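Serine-threonine phosphatase 2C (Toxoplasma gondii, PDB 2I44) probably removes phosphate groups from serine and threonine residues of proteins, as a metal-dependent PP2C-family phosphatase, here with calcium bound. Local coordinates at residues 12-16 and 17-21; 236-240 and 241-245; 287-291 and 292-296. All coordinates share one frame; numbering follows the deposited sequence.

Contact 1: 12-16 and 17-21; sequences VPLPP and TSYPA
Thr-17 and Pro-15 are joined by a hydrogen bond across the corner that the chain turns at Pro-16, near the N terminus of the chain and at the edge of one sheet of the PP2C beta sandwich. The strand 17-19 that leaves this corner runs along one edge of a six-stranded antiparallel sheet, where Thr-17 pairs through its backbone with Ala-24 of strand 22-29; Leu-14, before the corner, has a backbone bond to Ile-26. The polar part of the contact is the single bond from Thr-17 OG1 to Pro-15 O, 2.7 Å long, with the hydroxyl oxygen tilted 29° from the carbonyl plane. Thr-17 OG1 lies beside its own backbone N and opposite the carbonyl carbon (chi1 -55°), which turns the hydroxyl back over the bend. Thr-17 N is also near Pro-15 O, but at an angle too poor for a bond; the hydroxyl, not the amide, spans the corner.

The van der Waals part belongs to Leu-14. Its side chain crosses that of Thr-17 at about a right angle, and the methyl CD1 packs on the same hydroxyl oxygen, Thr-17 OG1, at 3.3 Å. From the opposite direction the phenol of Tyr-19 reaches back toward the isobutyl group, while its ring also meets that of Phe-22, the planes about 35° apart. At its end, Tyr-19 OH stands 4.1 Å from Leu-14 CD2 and equally far from CD1.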
loop_
_atom_site.group_PDB
_atom_site.type_symbol
_atom_site.label_atom_id
_atom_site.label_comp_id
_atom_site.label_asym_id
_atom_site.label_seq_id
_atom_site.Cartn_x
_atom_site.Cartn_y
_atom_site.Cartn_z
ATOM N N VAL A 12 7.650 -9.237 9.683
ATOM C CA VAL A 12 8.863 -9.911 9.230
ATOM C C VAL A 12 8.487 -10.855 8.108
ATOM O O VAL A 12 7.318 -11.199 7.962
ATOM C CB VAL A 12 9.513 -10.747 10.366
ATOM C CG1 VAL A 12 10.025 -9.836 11.460
ATOM C CG2 VAL A 12 8.495 -11.748 10.930
ATOM N N PRO A 13 9.470 -11.279 7.295
ATOM C CA PRO A 13 9.195 -12.202 6.188
ATOM C C PRO A 13 8.351 -13.371 6.687
ATOM O O PRO A 13 8.605 -13.921 7.757
ATOM C CB PRO A 13 10.589 -12.632 5.746
ATOM C CG PRO A 13 11.388 -11.383 5.967
ATOM C CD PRO A 13 10.896 -10.901 7.321
ATOM N N LEU A 14 7.341 -13.739 5.908
ATOM C CA LEU A 14 6.438 -14.818 6.279
ATOM C C LEU A 14 6.382 -15.921 5.226
ATOM O O LEU A 14 5.844 -15.722 4.142
ATOM C CB LEU A 14 5.028 -14.250 6.485
ATOM C CG LEU A 14 3.848 -15.181 6.797
ATOM C CD1 LEU A 14 3.954 -15.707 8.221
ATOM C CD2 LEU A 14 2.540 -14.418 6.623
ATOM N N PRO A 15 6.964 -17.093 5.520
ATOM C CA PRO A 15 6.896 -18.155 4.513
ATOM C C PRO A 15 5.434 -18.596 4.397
ATOM O O PRO A 15 4.600 -18.195 5.207
ATOM C CB PRO A 15 7.787 -19.242 5.105
ATOM C CG PRO A 15 8.829 -18.444 5.837
ATOM C CD PRO A 15 7.979 -17.400 6.542
ATOM N N PRO A 16 5.109 -19.425 3.389
ATOM C CA PRO A 16 3.749 -19.927 3.156
ATOM C C PRO A 16 3.042 -20.339 4.446
ATOM O O PRO A 16 3.405 -21.335 5.058
ATOM C CB PRO A 16 3.985 -21.111 2.226
ATOM C CG PRO A 16 5.145 -20.635 1.399
ATOM C CD PRO A 16 6.060 -20.030 2.435
ATOM N N THR A 17 2.024 -19.579 4.841
ATOM C CA THR A 17 1.278 -19.853 6.072
ATOM C C THR A 17 -0.234 -19.909 5.824
ATOM O O THR A 17 -0.815 -18.981 5.252
ATOM C CB THR A 17 1.576 -18.769 7.129
ATOM O OG1 THR A 17 2.992 -18.689 7.342
ATOM C CG2 THR A 17 0.886 -19.093 8.444
ATOM N N SER A 18 -0.863 -20.996 6.270
ATOM C CA SER A 18 -2.302 -21.201 6.086
ATOM C C SER A 18 -3.185 -20.616 7.191
ATOM O O SER A 18 -2.978 -20.873 8.378
ATOM C CB SER A 18 -2.600 -22.699 5.944
ATOM O OG SER A 18 -3.989 -22.935 5.792
ATOM N N TYR A 19 -4.170 -19.825 6.784
ATOM C CA TYR A 19 -5.110 -19.211 7.714
ATOM C C TYR A 19 -6.517 -19.637 7.294
ATOM O O TYR A 19 -6.727 -20.107 6.173
ATOM C CB TYR A 19 -4.969 -17.683 7.686
ATOM C CG TYR A 19 -3.628 -17.185 8.194
ATOM C CD1 TYR A 19 -3.341 -17.143 9.559
ATOM C CD2 TYR A 19 -2.637 -16.780 7.305
ATOM C CE1 TYR A 19 -2.099 -16.708 10.024
ATOM C CE2 TYR A 19 -1.387 -16.343 7.754
ATOM C CZ TYR A 19 -1.124 -16.308 9.112
ATOM O OH TYR A 19 0.106 -15.869 9.546
ATOM N N PRO A 20 -7.498 -19.489 8.191
ATOM C CA PRO A 20 -8.874 -19.878 7.879
ATOM C C PRO A 20 -9.414 -19.431 6.517
ATOM O O PRO A 20 -9.904 -20.255 5.742
ATOM C CB PRO A 20 -9.656 -19.295 9.050
ATOM C CG PRO A 20 -8.705 -19.492 10.185
ATOM C CD PRO A 20 -7.389 -19.033 9.589
ATOM N N ALA A 21 -9.310 -18.141 6.215
ATOM C CA ALA A 21 -9.836 -17.629 4.954
ATOM C C ALA A 21 -8.815 -17.355 3.853
ATOM O O ALA A 21 -9.186 -16.854 2.792
ATOM C CB ALA A 21 -10.655 -16.360 5.216
#

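Contact 2: 236-240 and 241-245; sequences KDLKM and YGLSN
Leu-238 to Tyr-241 form a type I beta turn, closed by the bond from Tyr-241 N to Leu-238 O (2.8 Å), and the same carbonyl oxygen accepts a longer one from Leu-243 N (3.3 Å); the two donors approach from opposite faces of the carbonyl plane. Gly-242 continues the bend at a phi of 112°, a conformation that favours glycine. Two waters line the bend: one links Lys-239 O to Gly-242 N, the other gives hydrogens to both Lys-239 O and Leu-243 O.

Among the side chains, selenomethionine Met-240 lies alongside Tyr-241, pointing the same way. Its CG makes a CH-pi contact over one face, 3.8 Å from the ring centroid, and SE adds an oblique Met-aromatic contact at 4.3 Å from that centroid. Asp-237 O sits in the ring plane at the edge, 3.6 Å from Tyr-241 CD2. All this belongs to the loop between strands 233-234 and 248-253, in the PP2C sheet that contains both, facing helix 98-130.

Lys-239, bent at chi2 and chi4, crosses Leu-243 at a slant: its CD is 3.2 Å from Leu-243 O and 3.9 Å from Leu-243 CG. Its NZ ends in a salt bridge to Asp-121 and hydrogen bonds to the carbonyls of Ala-232 and Gly-234. Leu-238 CB also packs on Leu-243 CD2 at 3.7 Å, and both leucines touch Leu-227.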
loop_
_atom_site.group_PDB
_atom_site.type_symbol
_atom_site.label_atom_id
_atom_site.label_comp_id
_atom_site.label_asym_id
_atom_site.label_seq_id
_atom_site.Cartn_x
_atom_site.Cartn_y
_atom_site.Cartn_z
ATOM N N LYS A 236 6.202 15.686 5.657
ATOM C CA LYS A 236 5.828 16.865 6.445
ATOM C C LYS A 236 5.925 18.187 5.686
ATOM O O LYS A 236 4.945 18.924 5.584
ATOM C CB LYS A 236 6.678 16.956 7.722
ATOM C CG LYS A 236 6.346 18.168 8.606
ATOM C CD LYS A 236 7.059 18.101 9.962
ATOM C CE LYS A 236 8.566 18.291 9.853
ATOM N NZ LYS A 236 8.945 19.688 9.514
ATOM N N ASP A 237 7.095 18.480 5.137
ATOM C CA ASP A 237 7.287 19.739 4.424
ATOM C C ASP A 237 6.761 19.810 2.990
ATOM O O ASP A 237 7.186 20.658 2.204
ATOM C CB ASP A 237 8.765 20.138 4.487
ATOM C CG ASP A 237 9.197 20.528 5.902
ATOM O OD1 ASP A 237 8.402 20.311 6.842
ATOM O OD2 ASP A 237 10.322 21.047 6.075
ATOM N N LEU A 238 5.827 18.924 2.661
ATOM C CA LEU A 238 5.194 18.917 1.343
ATOM C C LEU A 238 3.678 18.833 1.519
ATOM O O LEU A 238 2.909 19.128 0.598
ATOM C CB LEU A 238 5.678 17.729 0.502
ATOM C CG LEU A 238 7.117 17.749 -0.023
ATOM C CD1 LEU A 238 7.403 16.456 -0.768
ATOM C CD2 LEU A 238 7.331 18.966 -0.926
ATOM N N LYS A 239 3.250 18.444 2.716
ATOM C CA LYS A 239 1.827 18.298 3.013
ATOM C C LYS A 239 1.047 19.609 2.874
ATOM O O LYS A 239 -0.185 19.596 2.773
ATOM C CB LYS A 239 1.641 17.706 4.425
ATOM C CG LYS A 239 0.883 16.355 4.464
ATOM C CD LYS A 239 1.401 15.371 3.419
ATOM C CE LYS A 239 0.654 14.029 3.421
ATOM N NZ LYS A 239 1.189 13.037 4.413
HETATM N N MSE A 240 1.751 20.739 2.860
HETATM C CA MSE A 240 1.074 22.022 2.716
HETATM C C MSE A 240 1.195 22.501 1.275
HETATM O O MSE A 240 0.661 23.548 0.914
HETATM C CB MSE A 240 1.657 23.079 3.678
HETATM C CG MSE A 240 3.089 23.557 3.356
HETATM SE SE MSE A 240 4.523 22.337 3.903
HETATM C CE MSE A 240 4.732 22.934 5.738
ATOM N N TYR A 241 1.890 21.726 0.447
ATOM C CA TYR A 241 2.074 22.093 -0.953
ATOM C C TYR A 241 1.434 21.133 -1.957
ATOM O O TYR A 241 1.900 21.025 -3.087
ATOM C CB TYR A 241 3.566 22.209 -1.263
ATOM C CG TYR A 241 4.266 23.340 -0.542
ATOM C CD1 TYR A 241 3.904 24.670 -0.766
ATOM C CD2 TYR A 241 5.314 23.080 0.340
ATOM C CE1 TYR A 241 4.575 25.716 -0.129
ATOM C CE2 TYR A 241 5.990 24.112 0.979
ATOM C CZ TYR A 241 5.619 25.425 0.741
ATOM O OH TYR A 241 6.309 26.432 1.364
ATOM N N GLY A 242 0.379 20.433 -1.558
ATOM C CA GLY A 242 -0.262 19.523 -2.489
ATOM C C GLY A 242 -0.145 18.033 -2.214
ATOM O O GLY A 242 -0.920 17.254 -2.766
ATOM N N LEU A 243 0.816 17.617 -1.391
ATOM C CA LEU A 243 0.949 16.191 -1.076
ATOM C C LEU A 243 -0.250 15.835 -0.181
ATOM O O LEU A 243 -0.376 16.342 0.934
ATOM C CB LEU A 243 2.269 15.919 -0.345
ATOM C CG LEU A 243 2.695 14.462 -0.111
ATOM C CD1 LEU A 243 2.875 13.744 -1.449
ATOM C CD2 LEU A 243 3.994 14.428 0.689
ATOM N N SER A 244 -1.121 14.965 -0.675
ATOM C CA SER A 244 -2.330 14.571 0.047
ATOM C C SER A 244 -2.265 13.223 0.770
ATOM O O SER A 244 -1.477 12.344 0.406
ATOM C CB SER A 244 -3.502 14.551 -0.942
ATOM O OG SER A 244 -4.670 13.993 -0.367
ATOM N N ASN A 245 -3.096 13.067 1.800
ATOM C CA ASN A 245 -3.169 11.806 2.534
ATOM C C ASN A 245 -4.535 11.168 2.285
ATOM O O ASN A 245 -4.929 10.226 2.968
ATOM C CB ASN A 245 -2.951 12.005 4.044
ATOM C CG ASN A 245 -3.914 13.008 4.658
ATOM O OD1 ASN A 245 -5.052 13.167 4.210
ATOM N ND2 ASN A 245 -3.459 13.681 5.705
HETATM O O HOH W 1 -1.463 20.866 0.655
HETATM O O HOH W 2 -2.259 17.880 2.456
#

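Contact 3: 287-291 and 292-296; sequences EGRNP and AQALV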
loop_
_atom_site.group_PDB
_atom_site.type_symbol
_atom_site.label_atom_id
_atom_site.label_comp_id
_atom_site.label_asym_id
_atom_site.label_seq_id
_atom_site.Cartn_x
_atom_site.Cartn_y
_atom_site.Cartn_z
ATOM N N GLU A 287 3.373 -25.405 -7.434
ATOM C CA GLU A 287 4.536 -26.267 -7.277
ATOM C C GLU A 287 5.069 -26.294 -5.852
ATOM O O GLU A 287 6.175 -26.773 -5.605
ATOM C CB GLU A 287 5.639 -25.806 -8.221
ATOM C CG GLU A 287 5.235 -25.874 -9.684
ATOM C CD GLU A 287 6.208 -25.142 -10.582
ATOM O OE1 GLU A 287 7.279 -24.730 -10.083
ATOM O OE2 GLU A 287 5.906 -24.981 -11.782
ATOM N N GLY A 288 4.284 -25.771 -4.916
ATOM C CA GLY A 288 4.708 -25.761 -3.528
ATOM C C GLY A 288 5.845 -24.820 -3.179
ATOM O O GLY A 288 6.507 -25.018 -2.166
ATOM N N ARG A 289 6.085 -23.804 -4.003
ATOM C CA ARG A 289 7.154 -22.840 -3.723
ATOM C C ARG A 289 6.610 -21.570 -3.069
ATOM O O ARG A 289 5.420 -21.293 -3.137
ATOM C CB ARG A 289 7.911 -22.488 -5.014
ATOM C CG ARG A 289 8.789 -23.627 -5.517
ATOM C CD ARG A 289 9.554 -23.294 -6.794
ATOM N NE ARG A 289 8.680 -23.172 -7.959
ATOM C CZ ARG A 289 8.288 -22.014 -8.483
ATOM N NH1 ARG A 289 8.691 -20.867 -7.949
ATOM N NH2 ARG A 289 7.498 -22.001 -9.548
ATOM N N ASN A 290 7.484 -20.810 -2.421
ATOM C CA ASN A 290 7.085 -19.564 -1.764
ATOM C C ASN A 290 6.701 -18.532 -2.836
ATOM O O ASN A 290 7.563 -17.945 -3.481
ATOM C CB ASN A 290 8.246 -19.029 -0.933
ATOM C CG ASN A 290 7.847 -17.863 -0.064
ATOM O OD1 ASN A 290 7.036 -17.026 -0.461
ATOM N ND2 ASN A 290 8.430 -17.790 1.128
ATOM N N PRO A 291 5.397 -18.283 -3.020
ATOM C CA PRO A 291 4.913 -17.326 -4.023
ATOM C C PRO A 291 5.540 -15.936 -3.941
ATOM O O PRO A 291 5.941 -15.368 -4.952
ATOM C CB PRO A 291 3.406 -17.290 -3.767
ATOM C CG PRO A 291 3.127 -18.637 -3.158
ATOM C CD PRO A 291 4.279 -18.785 -2.208
ATOM N N ALA A 292 5.612 -15.393 -2.732
ATOM C CA ALA A 292 6.179 -14.064 -2.527
ATOM C C ALA A 292 7.675 -14.061 -2.814
ATOM O O ALA A 292 8.207 -13.100 -3.369
ATOM C CB ALA A 292 5.917 -13.590 -1.094
ATOM N N GLN A 293 8.358 -15.133 -2.435
ATOM C CA GLN A 293 9.787 -15.201 -2.684
ATOM C C GLN A 293 10.017 -15.359 -4.179
ATOM O O GLN A 293 10.962 -14.800 -4.737
ATOM C CB GLN A 293 10.409 -16.375 -1.932
ATOM C CG GLN A 293 11.914 -16.479 -2.099
ATOM C CD GLN A 293 12.464 -17.746 -1.486
ATOM O OE1 GLN A 293 12.031 -18.846 -1.824
ATOM N NE2 GLN A 293 13.421 -17.601 -0.583
ATOM N N ALA A 294 9.143 -16.122 -4.826
ATOM C CA ALA A 294 9.261 -16.338 -6.261
ATOM C C ALA A 294 9.172 -14.990 -6.977
ATOM O O ALA A 294 9.965 -14.702 -7.870
ATOM C CB ALA A 294 8.161 -17.274 -6.748
ATOM N N LEU A 295 8.214 -14.162 -6.572
ATOM C CA LEU A 295 8.042 -12.844 -7.180
ATOM C C LEU A 295 9.280 -11.970 -7.011
ATOM O O LEU A 295 9.682 -11.273 -7.939
ATOM C CB LEU A 295 6.829 -12.130 -6.573
ATOM C CG LEU A 295 5.453 -12.602 -7.040
ATOM C CD1 LEU A 295 4.361 -11.940 -6.221
ATOM C CD2 LEU A 295 5.292 -12.275 -8.512
ATOM N N VAL A 296 9.884 -12.001 -5.827
ATOM C CA VAL A 296 11.066 -11.183 -5.585
ATOM C C VAL A 296 12.305 -11.711 -6.316
ATOM O O VAL A 296 13.002 -10.950 -6.992
ATOM C CB VAL A 296 11.375 -11.067 -4.066
ATOM C CG1 VAL A 296 12.701 -10.338 -3.849
ATOM C CG2 VAL A 296 10.242 -10.323 -3.360
#
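Asn-290 N-caps helix 291-305: its OD1 accepts a hydrogen bond from Gln-293 N at 3.0 Å, the donor standing 66° out of the amide plane rather than on a lone pair. CG of Asn-290 is anti to its own backbone N (chi1 -171°), which swings the amide forward over the first turn. The two side chains cross at about a right angle, with Asn-290 CG 3.5 Å from Gln-293 CB and the amide planes 40° apart.

Behind the cap the first helical backbone bonds follow, Ala-294 N to Asn-290 O at 2.8 Å and Leu-295 N to Pro-291 O at 3.0 Å. Pro-291, with no N-H to offer, occupies the first position of the helix, where that hydrogen is not needed for the helical ladder. Further out, Arg-289 brings NH1 to within 3.8 Å of Ala-294 CB, which meets the guanidinium at its edge. Glu-287 OE1 takes both Arg-289 NE and NH2 side-on, in the guanidinium plane, the NH2 bond (2.8 Å) being a salt bridge.

Gly-288, with positive phi, is the C-prime residue of the Schellman motif that ends helix 274-286; the next helix starts only a few residues later. Pro-291 and Ala-292 rest on Thr-317 of strand 313-320. The side-chain oxygen of Asn-290 thus satisfies Gln-293 N-H at the helix start, where no preceding turn provides a carbonyl, while its backbone oxygen begins the normal ladder at Ala-294.

Overall arrangement
From the N terminus, contact 1 comes first and turns the chain at Pro-16 into edge strand 17-19 of one six-stranded sheet. Contact 2 follows much later, closing a bend between strands 233-234 and 248-253 of the other sheet, against helix 98-130. Contact 3 comes last, at the join between helices 274-286 and 291-305. The three are in series, neither nested nor crossed. Contacts 1 and 3 nevertheless meet in space, Pro-16 CD lying 3.5 Å from Asn-290 ND2, and so bring the N-terminal corner against the start of helix 291-305, which packs on strands 22-29 and 313-320. Contact 2 lies across the chain's centre, its centre about 36 Å from that of contact 1.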